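Local coordinates for VP5 (Halorubrum pleomorphic virus 2, PDB 6QGI), which is an envelope protein of a virus that infects halophilic archaea and probably drives fusion of the viral envelope with the host cell membrane, at residues V182-G187 and Y191-M196; F143-G148 and I153-A158; A80-L85 and I262-L267; D96-E101 and S244-W249. One frame throughout, in Å; residues are numbered along the deposited sequence.

Interaction 1: V182-G187 and Y191-M196; sequences VEVDRG and YYYDPM
V182 and Y193 form one hydrogen-bonded antiparallel pair, V184 and Y191 the next, and four backbone bonds join the two strands. V182 N gives to Y193 O at 2.9 Å, and the return bond, Y193 N to V182 O, measures 2.8 Å. V184 N to Y191 O spans 2.8 Å, and Y191 N to V184 O spans 2.9 Å. Between them, E183 and Y192 make the non-hydrogen-bonded pair, where E183 CA also leans on Y191 O at 3.2 Å.

E183 and Y192 run side by side on one face of the sheet. With CG anti to the backbone N (chi1 -173°), the extended glutamate chain runs alongside the ring and brings OE2 to 3.5 Å from Y192 CE1; that oxygen is bonded to N159. On the other face, V184 CG2 packs 3.7 Å from Y193 CE2, with V182 beside it. Near the turn, R186 folds over Y191: its CD lies 3.6 Å from the Y191 ring centroid, over the face, in a CH-pi contact, and the guanidinium lies within 10° of parallel to the ring. NH1 of R186 pairs with E189 in a salt bridge, and D202 bonds the phenol oxygen of Y191.

This is a two-stranded beta hairpin, formed by strands 176-186 and 189-193 of a small antiparallel sheet.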
# COMPACT_ATOMS: atom_id res chain seq x y z
N VAL A 182 -12.50 -14.14 11.85
CA VAL A 182 -13.10 -14.86 10.73
C VAL A 182 -13.31 -16.28 11.26
O VAL A 182 -12.35 -16.96 11.59
CB VAL A 182 -12.26 -14.78 9.43
CG1 VAL A 182 -12.95 -15.50 8.28
CG2 VAL A 182 -11.96 -13.33 9.05
N GLU A 183 -14.58 -16.68 11.41
CA GLU A 183 -15.00 -17.96 11.97
C GLU A 183 -15.35 -18.99 10.91
O GLU A 183 -16.08 -18.68 9.96
CB GLU A 183 -16.21 -17.73 12.89
CG GLU A 183 -16.69 -18.92 13.70
CD GLU A 183 -17.84 -18.64 14.65
OE1 GLU A 183 -18.54 -19.60 15.02
OE2 GLU A 183 -18.04 -17.46 15.03
N VAL A 184 -14.86 -20.23 11.09
CA VAL A 184 -15.16 -21.39 10.25
C VAL A 184 -15.89 -22.38 11.15
O VAL A 184 -15.26 -22.97 12.03
CB VAL A 184 -13.91 -22.03 9.57
CG1 VAL A 184 -14.31 -23.23 8.70
CG2 VAL A 184 -13.14 -21.01 8.75
N ASP A 185 -17.22 -22.52 10.98
CA ASP A 185 -18.04 -23.44 11.77
C ASP A 185 -17.75 -24.88 11.38
O ASP A 185 -17.78 -25.22 10.19
CB ASP A 185 -19.54 -23.12 11.61
CG ASP A 185 -20.45 -23.81 12.60
OD1 ASP A 185 -20.77 -25.00 12.40
OD2 ASP A 185 -20.88 -23.15 13.57
N ARG A 186 -17.41 -25.72 12.37
CA ARG A 186 -17.11 -27.15 12.20
C ARG A 186 -18.03 -27.96 13.14
O ARG A 186 -17.69 -29.07 13.56
CB ARG A 186 -15.62 -27.43 12.47
CG ARG A 186 -14.66 -26.65 11.57
CD ARG A 186 -13.23 -27.17 11.64
NE ARG A 186 -12.96 -28.18 10.61
CZ ARG A 186 -12.72 -29.47 10.85
NH1 ARG A 186 -12.71 -29.93 12.09
NH2 ARG A 186 -12.48 -30.30 9.85
N GLY A 187 -19.19 -27.39 13.44
CA GLY A 187 -20.18 -27.94 14.36
C GLY A 187 -19.98 -27.35 15.74
O GLY A 187 -20.07 -26.13 15.92
N TYR A 191 -13.15 -22.66 13.94
CA TYR A 191 -11.84 -22.06 13.72
C TYR A 191 -11.97 -20.55 13.68
O TYR A 191 -12.83 -20.04 12.97
CB TYR A 191 -11.18 -22.57 12.41
CG TYR A 191 -10.70 -24.01 12.45
CD1 TYR A 191 -10.64 -24.73 13.63
CD2 TYR A 191 -10.27 -24.64 11.28
CE1 TYR A 191 -10.18 -26.05 13.66
CE2 TYR A 191 -9.80 -25.95 11.30
CZ TYR A 191 -9.76 -26.65 12.49
OH TYR A 191 -9.32 -27.95 12.50
N TYR A 192 -11.14 -19.85 14.45
CA TYR A 192 -11.17 -18.39 14.50
C TYR A 192 -9.87 -17.83 13.96
O TYR A 192 -8.79 -18.27 14.36
CB TYR A 192 -11.46 -17.89 15.92
CG TYR A 192 -12.76 -18.42 16.50
CD1 TYR A 192 -13.95 -17.73 16.31
CD2 TYR A 192 -12.80 -19.59 17.25
CE1 TYR A 192 -15.15 -18.19 16.86
CE2 TYR A 192 -13.99 -20.07 17.78
CZ TYR A 192 -15.16 -19.36 17.59
OH TYR A 192 -16.34 -19.83 18.13
N TYR A 193 -9.96 -16.89 13.00
CA TYR A 193 -8.80 -16.27 12.37
C TYR A 193 -8.71 -14.81 12.69
O TYR A 193 -9.69 -14.07 12.58
CB TYR A 193 -8.83 -16.43 10.83
CG TYR A 193 -9.01 -17.84 10.31
CD1 TYR A 193 -8.39 -18.93 10.91
CD2 TYR A 193 -9.75 -18.07 9.15
CE1 TYR A 193 -8.54 -20.22 10.42
CE2 TYR A 193 -9.88 -19.35 8.63
CZ TYR A 193 -9.28 -20.42 9.26
OH TYR A 193 -9.45 -21.68 8.76
N ASP A 194 -7.49 -14.37 13.04
CA ASP A 194 -7.16 -12.98 13.34
C ASP A 194 -5.67 -12.78 12.97
O ASP A 194 -4.98 -13.78 12.77
CB ASP A 194 -7.48 -12.64 14.82
CG ASP A 194 -6.78 -13.47 15.87
OD1 ASP A 194 -6.02 -14.36 15.51
OD2 ASP A 194 -6.98 -13.21 17.06
N PRO A 195 -5.14 -11.54 12.84
CA PRO A 195 -3.73 -11.39 12.45
C PRO A 195 -2.70 -11.98 13.44
O PRO A 195 -1.57 -12.23 13.04
CB PRO A 195 -3.55 -9.87 12.35
CG PRO A 195 -4.91 -9.33 12.19
CD PRO A 195 -5.80 -10.23 12.97
N MET A 196 -3.12 -12.21 14.69
CA MET A 196 -2.21 -12.75 15.73
C MET A 196 -2.13 -14.28 15.68
O MET A 196 -1.00 -14.81 15.76
CB MET A 196 -2.67 -12.32 17.13
CG MET A 196 -2.78 -10.82 17.29
SD MET A 196 -4.31 -10.15 16.59
CE MET A 196 -5.42 -10.32 17.99

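Interaction 2: F143-G148 and I153-A158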
# COMPACT_ATOMS: atom_id res chain seq x y z
N PHE A 143 -19.58 -17.22 -1.94
CA PHE A 143 -18.34 -17.74 -1.34
C PHE A 143 -18.06 -19.18 -1.76
O PHE A 143 -19.00 -19.94 -1.97
CB PHE A 143 -18.39 -17.65 0.19
CG PHE A 143 -18.47 -16.25 0.74
CD1 PHE A 143 -17.33 -15.45 0.81
CD2 PHE A 143 -19.67 -15.74 1.20
CE1 PHE A 143 -17.41 -14.15 1.33
CE2 PHE A 143 -19.75 -14.43 1.69
CZ PHE A 143 -18.62 -13.65 1.75
N LEU A 144 -16.76 -19.56 -1.87
CA LEU A 144 -16.33 -20.91 -2.24
C LEU A 144 -16.84 -21.94 -1.22
O LEU A 144 -17.37 -22.98 -1.61
CB LEU A 144 -14.80 -20.99 -2.38
CG LEU A 144 -14.20 -22.31 -2.87
CD1 LEU A 144 -14.44 -22.52 -4.35
CD2 LEU A 144 -12.73 -22.38 -2.58
N MET A 145 -16.71 -21.62 0.09
CA MET A 145 -17.18 -22.40 1.24
C MET A 145 -16.51 -23.76 1.31
O MET A 145 -17.10 -24.72 1.82
CB MET A 145 -18.72 -22.55 1.24
CG MET A 145 -19.47 -21.23 1.19
SD MET A 145 -19.36 -20.31 2.74
CE MET A 145 -20.66 -21.12 3.67
N LEU A 146 -15.26 -23.84 0.83
CA LEU A 146 -14.48 -25.07 0.84
C LEU A 146 -13.33 -24.98 1.82
O LEU A 146 -12.87 -23.88 2.14
CB LEU A 146 -13.93 -25.41 -0.56
CG LEU A 146 -14.90 -25.84 -1.65
CD1 LEU A 146 -14.15 -26.16 -2.92
CD2 LEU A 146 -15.71 -27.05 -1.23
N ASN A 147 -12.85 -26.15 2.27
CA ASN A 147 -11.68 -26.25 3.14
C ASN A 147 -10.55 -26.96 2.35
O ASN A 147 -10.70 -27.17 1.14
CB ASN A 147 -12.02 -26.96 4.46
CG ASN A 147 -12.63 -28.34 4.33
OD1 ASN A 147 -12.28 -29.14 3.45
ND2 ASN A 147 -13.56 -28.65 5.22
N GLY A 148 -9.46 -27.30 3.03
CA GLY A 148 -8.30 -27.98 2.45
C GLY A 148 -8.61 -29.31 1.79
O GLY A 148 -7.98 -29.65 0.78
N ILE A 153 -17.59 -26.39 4.07
CA ILE A 153 -17.55 -25.97 5.48
C ILE A 153 -18.99 -25.82 5.99
O ILE A 153 -19.89 -25.57 5.18
CB ILE A 153 -16.70 -24.68 5.68
CG1 ILE A 153 -17.28 -23.47 4.91
CG2 ILE A 153 -15.22 -24.94 5.34
CD1 ILE A 153 -16.93 -22.12 5.46
N GLU A 154 -19.23 -26.02 7.30
CA GLU A 154 -20.58 -25.94 7.87
C GLU A 154 -21.15 -24.51 7.77
O GLU A 154 -22.33 -24.36 7.44
CB GLU A 154 -20.62 -26.43 9.32
CG GLU A 154 -20.50 -27.94 9.45
CD GLU A 154 -21.43 -28.60 10.45
OE1 GLU A 154 -21.87 -27.93 11.40
OE2 GLU A 154 -21.72 -29.81 10.27
N ASP A 155 -20.31 -23.49 8.02
CA ASP A 155 -20.65 -22.07 7.93
C ASP A 155 -19.40 -21.19 7.95
O ASP A 155 -18.36 -21.58 8.48
CB ASP A 155 -21.62 -21.63 9.05
CG ASP A 155 -22.65 -20.58 8.66
OD1 ASP A 155 -22.65 -20.14 7.48
OD2 ASP A 155 -23.47 -20.21 9.52
N LEU A 156 -19.52 -20.00 7.34
CA LEU A 156 -18.51 -18.95 7.30
C LEU A 156 -19.11 -17.76 8.03
O LEU A 156 -20.13 -17.23 7.60
CB LEU A 156 -18.11 -18.62 5.84
CG LEU A 156 -17.27 -17.35 5.59
CD1 LEU A 156 -15.86 -17.48 6.15
CD2 LEU A 156 -17.22 -17.03 4.12
N LEU A 157 -18.52 -17.41 9.19
CA LEU A 157 -19.02 -16.33 10.04
C LEU A 157 -17.95 -15.28 10.34
O LEU A 157 -16.76 -15.55 10.23
CB LEU A 157 -19.59 -16.90 11.35
CG LEU A 157 -20.78 -17.88 11.22
CD1 LEU A 157 -21.03 -18.61 12.52
CD2 LEU A 157 -22.04 -17.17 10.74
N ALA A 158 -18.39 -14.06 10.67
CA ALA A 158 -17.52 -12.94 11.00
C ALA A 158 -17.98 -12.33 12.31
O ALA A 158 -19.15 -11.95 12.45
CB ALA A 158 -17.53 -11.92 9.89
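I153 N donates to M145 O at 2.8 Å, a nearly straight bond that closes a seven-residue loop just ahead of strand 155-159, a member of the small antiparallel sheet. M145, which supplies the carbonyl, has left-handed backbone angles (phi 62°, psi 31°). I153 then leans on the same carbonyl: its CG1 is wedged between its own backbone N and carbonyl carbon (chi1 61°), which places it 3.3 Å from M145 O. The CG2 branch lies 3.9 Å from N147 CB.

The M145 chain, bent at its second and third torsions, crosses I153 at about a right angle and carries SD to within 3.7 Å of L156 CB. L156 is thus held by two residues of the loop, M145 at CB and F143 at the tip. V182 packs on it too, and L124 and L128 of helix 91-133 touch F143, so the F143 ring lies between L156 of the sheet and helix 91-133. K139 salt-bridges D155 and also bonds L156 O. At the far end of L156, methyl CD2 sits over one face of the F143 ring, 3.8 Å from its centroid and displaced toward the CG-CD1 side.

Interaction 3: A80-L85 and I262-L267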
# COMPACT_ATOMS: atom_id res chain seq x y z
N ALA A 80 13.75 10.82 24.05
CA ALA A 80 13.16 10.84 25.40
C ALA A 80 14.17 10.41 26.46
O ALA A 80 14.16 10.97 27.56
CB ALA A 80 11.94 9.93 25.44
N ALA A 81 15.04 9.43 26.14
CA ALA A 81 16.09 8.96 27.03
C ALA A 81 17.15 10.05 27.22
O ALA A 81 17.66 10.20 28.33
CB ALA A 81 16.73 7.69 26.48
N ILE A 82 17.46 10.83 26.15
CA ILE A 82 18.45 11.91 26.18
C ILE A 82 17.91 13.08 27.03
O ILE A 82 18.69 13.70 27.77
CB ILE A 82 18.90 12.36 24.74
CG1 ILE A 82 19.72 11.24 24.05
CG2 ILE A 82 19.72 13.67 24.77
CD1 ILE A 82 19.72 11.27 22.49
N GLU A 83 16.59 13.36 26.96
CA GLU A 83 15.93 14.43 27.73
C GLU A 83 16.08 14.18 29.23
O GLU A 83 16.50 15.07 29.96
CB GLU A 83 14.44 14.56 27.37
CG GLU A 83 14.16 14.92 25.91
CD GLU A 83 14.03 16.39 25.55
OE1 GLU A 83 13.34 16.68 24.54
OE2 GLU A 83 14.62 17.24 26.25
N GLU A 84 15.78 12.94 29.67
CA GLU A 84 15.88 12.50 31.07
C GLU A 84 17.33 12.47 31.52
O GLU A 84 17.63 12.82 32.66
CB GLU A 84 15.23 11.12 31.24
CG GLU A 84 13.71 11.18 31.20
CD GLU A 84 12.97 10.93 32.50
OE1 GLU A 84 13.52 11.24 33.58
OE2 GLU A 84 11.82 10.44 32.44
N LEU A 85 18.24 12.10 30.60
CA LEU A 85 19.68 12.04 30.83
C LEU A 85 20.26 13.45 31.06
O LEU A 85 21.02 13.64 32.01
CB LEU A 85 20.36 11.38 29.62
CG LEU A 85 21.88 11.28 29.61
CD1 LEU A 85 22.36 10.33 30.68
CD2 LEU A 85 22.38 10.81 28.27
N ILE A 262 24.60 15.73 24.07
CA ILE A 262 23.64 15.64 22.97
C ILE A 262 22.42 16.53 23.29
O ILE A 262 21.84 16.41 24.38
CB ILE A 262 23.19 14.17 22.63
CG1 ILE A 262 24.37 13.17 22.61
CG2 ILE A 262 22.41 14.13 21.31
CD1 ILE A 262 23.93 11.69 22.77
N GLU A 263 22.05 17.41 22.35
CA GLU A 263 20.90 18.31 22.47
C GLU A 263 19.95 18.04 21.30
O GLU A 263 20.22 18.45 20.17
CB GLU A 263 21.32 19.78 22.55
CG GLU A 263 21.98 20.17 23.87
CD GLU A 263 21.13 20.08 25.13
OE1 GLU A 263 19.88 20.17 25.04
OE2 GLU A 263 21.72 19.93 26.23
N VAL A 264 18.86 17.30 21.57
CA VAL A 264 17.89 16.89 20.55
C VAL A 264 16.45 17.34 20.90
O VAL A 264 15.49 16.80 20.34
CB VAL A 264 17.96 15.36 20.27
CG1 VAL A 264 19.22 15.00 19.48
CG2 VAL A 264 17.85 14.53 21.55
N SER A 265 16.32 18.34 21.78
CA SER A 265 15.02 18.89 22.18
C SER A 265 14.43 19.75 21.06
O SER A 265 13.22 19.74 20.85
CB SER A 265 15.17 19.72 23.46
OG SER A 265 15.95 19.06 24.43
N ASP A 266 15.30 20.48 20.34
CA ASP A 266 14.99 21.39 19.23
C ASP A 266 14.78 20.63 17.90
O ASP A 266 14.24 21.20 16.95
CB ASP A 266 16.14 22.40 19.09
CG ASP A 266 15.88 23.61 18.21
OD1 ASP A 266 15.04 24.46 18.60
OD2 ASP A 266 16.53 23.72 17.15
N LEU A 267 15.20 19.35 17.84
CA LEU A 267 15.13 18.50 16.65
C LEU A 267 13.69 18.04 16.36
O LEU A 267 12.96 17.62 17.26
CB LEU A 267 16.11 17.30 16.82
CG LEU A 267 15.96 15.99 15.98
CD1 LEU A 267 16.14 16.23 14.52
CD2 LEU A 267 17.00 14.98 16.37
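E83 and S265 make the polar link here, and I82 with I262 and V264 the apolar one. S265 OG gives its proton to E83 OE2 at 2.9 Å, reaching the oxygen from above the carboxylate plane, 43° out of it. The glutamate CB does not aim at the loop; a bend at the second torsion (chi2 -91°) swings the carboxylate across to it. Its other oxygen, OE1, lies 3.6 Å from S265 CA.

Next to E83 in the helix, I82 points toward the loop and uses both branches. Its CG2 touches I262 O at 3.5 Å and V264 CG2 at 3.8 Å, while CD1 at the end of the other branch lies 4.1 Å from I262 CG2. I82 crosses both side chains at about a right angle.

In the second shell, W249 of helix 225-253 packs on I82, and W479 of helix 476-496 covers I262 and V264. N86 bonds I262 O, so that carbonyl, buried beside the I82 methyl, has its polar partner. Q476 takes the N-H of E263.

The contact therefore divides by chemistry: a buried aliphatic patch probably supplies most of the adhesion of helix 66-86 to the loop, while the hydroxyl-carboxylate bond of S265 and E83 sits beside it at an exposed margin.

Interaction 4: D96-E101 and S244-W249; sequences DAATTE and SGISTW
A98 turns its CB toward I246, and I246 points back toward it, so the two helices meet where I246 touches A98 and, through CG2, T99. The closest touch is A98 CB to I246 CG1, 3.6 Å. CG1 stands there because it is anti to the backbone N (chi1 -158°); the turn at the second torsion then takes CD1 off to one side of the alanine instead of into it. The remaining branch, CG2, heads for T99, whose CG2 methyl it faces at 4.2 Å, the two side chains passing at a slant. Alanine's small size lets the backbones come near, with the CA atoms of A98 and I246 7.1 Å apart.

Threonine hydroxyls, meanwhile, stay within their own helices. T100 OG1 bonds D96 O at 2.7 Å, and T100 N reaches the same oxygen from the opposite face of the carbonyl plane. T248 repeats the pattern on the second helix, with OG1 to S244 O at 2.9 Å. Both carbonyls are thus gripped twice, and the groups that meet across the interface are aliphatic carbons.

L95 and K78 touch I246, the lysine belonging to helix 66-86, and W249 sends its NE1 to N472 O. The arrangement is close apolar helix packing at an alanine, here between the long helices 91-133 and 225-253 in the helical part of the envelope protein.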
# COMPACT_ATOMS: atom_id res chain seq x y z
N ASP A 96 12.60 4.12 31.47
CA ASP A 96 11.14 4.17 31.53
C ASP A 96 10.59 5.16 30.50
O ASP A 96 9.60 4.84 29.83
CB ASP A 96 10.64 4.53 32.94
CG ASP A 96 10.78 3.41 33.96
OD1 ASP A 96 10.52 2.24 33.61
OD2 ASP A 96 11.12 3.72 35.13
N ALA A 97 11.24 6.33 30.36
CA ALA A 97 10.87 7.38 29.41
C ALA A 97 11.07 6.90 27.98
O ALA A 97 10.25 7.21 27.11
CB ALA A 97 11.69 8.63 29.66
N ALA A 98 12.14 6.14 27.75
CA ALA A 98 12.47 5.57 26.45
C ALA A 98 11.45 4.49 26.06
O ALA A 98 10.92 4.56 24.96
CB ALA A 98 13.87 4.99 26.47
N THR A 99 11.15 3.53 26.98
CA THR A 99 10.21 2.42 26.75
C THR A 99 8.78 2.91 26.50
O THR A 99 8.09 2.34 25.66
CB THR A 99 10.23 1.41 27.90
OG1 THR A 99 9.93 2.08 29.13
CG2 THR A 99 11.54 0.65 28.01
N THR A 100 8.35 3.97 27.23
CA THR A 100 7.02 4.58 27.10
C THR A 100 6.84 5.10 25.68
O THR A 100 5.76 4.93 25.12
CB THR A 100 6.83 5.67 28.17
OG1 THR A 100 6.91 5.04 29.45
CG2 THR A 100 5.49 6.38 28.06
N GLU A 101 7.90 5.68 25.09
CA GLU A 101 7.88 6.18 23.72
C GLU A 101 7.80 5.03 22.72
O GLU A 101 7.11 5.17 21.71
CB GLU A 101 9.10 7.07 23.43
CG GLU A 101 9.03 8.42 24.14
CD GLU A 101 7.87 9.32 23.76
OE1 GLU A 101 7.88 9.86 22.63
OE2 GLU A 101 6.95 9.48 24.59
N SER A 244 14.37 -4.43 24.31
CA SER A 244 15.61 -5.05 24.78
C SER A 244 16.83 -4.23 24.35
O SER A 244 17.79 -4.11 25.12
CB SER A 244 15.74 -6.48 24.24
OG SER A 244 14.57 -7.24 24.51
N GLY A 245 16.77 -3.68 23.14
CA GLY A 245 17.81 -2.86 22.55
C GLY A 245 17.97 -1.50 23.21
O GLY A 245 19.10 -1.05 23.41
N ILE A 246 16.85 -0.85 23.58
CA ILE A 246 16.89 0.46 24.24
C ILE A 246 17.38 0.26 25.69
O ILE A 246 18.11 1.12 26.18
CB ILE A 246 15.57 1.30 24.12
CG1 ILE A 246 15.84 2.81 24.33
CG2 ILE A 246 14.43 0.79 25.02
CD1 ILE A 246 16.55 3.51 23.20
N SER A 247 17.06 -0.90 26.32
CA SER A 247 17.53 -1.24 27.67
C SER A 247 19.05 -1.42 27.67
O SER A 247 19.71 -1.12 28.68
CB SER A 247 16.85 -2.51 28.18
OG SER A 247 17.15 -2.74 29.55
N THR A 248 19.60 -1.89 26.53
CA THR A 248 21.04 -2.07 26.31
C THR A 248 21.64 -0.69 25.99
O THR A 248 22.67 -0.34 26.55
CB THR A 248 21.28 -3.12 25.20
OG1 THR A 248 20.66 -4.35 25.58
CG2 THR A 248 22.76 -3.36 24.92
N TRP A 249 20.96 0.10 25.12
CA TRP A 249 21.38 1.45 24.71
C TRP A 249 21.53 2.38 25.91
O TRP A 249 22.53 3.08 26.01
CB TRP A 249 20.42 2.04 23.66
CG TRP A 249 20.92 3.33 23.07
CD1 TRP A 249 21.75 3.46 22.00
CD2 TRP A 249 20.66 4.66 23.54
NE1 TRP A 249 22.03 4.79 21.78
CE2 TRP A 249 21.36 5.55 22.70
CE3 TRP A 249 19.89 5.18 24.60
CZ2 TRP A 249 21.32 6.93 22.88
CZ3 TRP A 249 19.85 6.56 24.77
CH2 TRP A 249 20.57 7.42 23.92

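In the fold
From the N terminus, helix 66-86 supplies the first half of interaction 3 and helix 91-133 the first half of interaction 4. Interaction 2 closes locally, on strand 155-159, and interaction 1 follows as a hairpin; the two stand in series and share a sheet, joined by backbone bonds E183 to L157 and D185 to D155. Helix 225-253 closes interaction 4, and the loop 262-267 closes interaction 3 around it, so all the others lie within its span and none cross. Interactions 3 and 4 touch at several places, among them A81 on W249 and E84 on A97. The small sheet sits apart, with the centres of interactions 1 and 4 about 36 Å from each other.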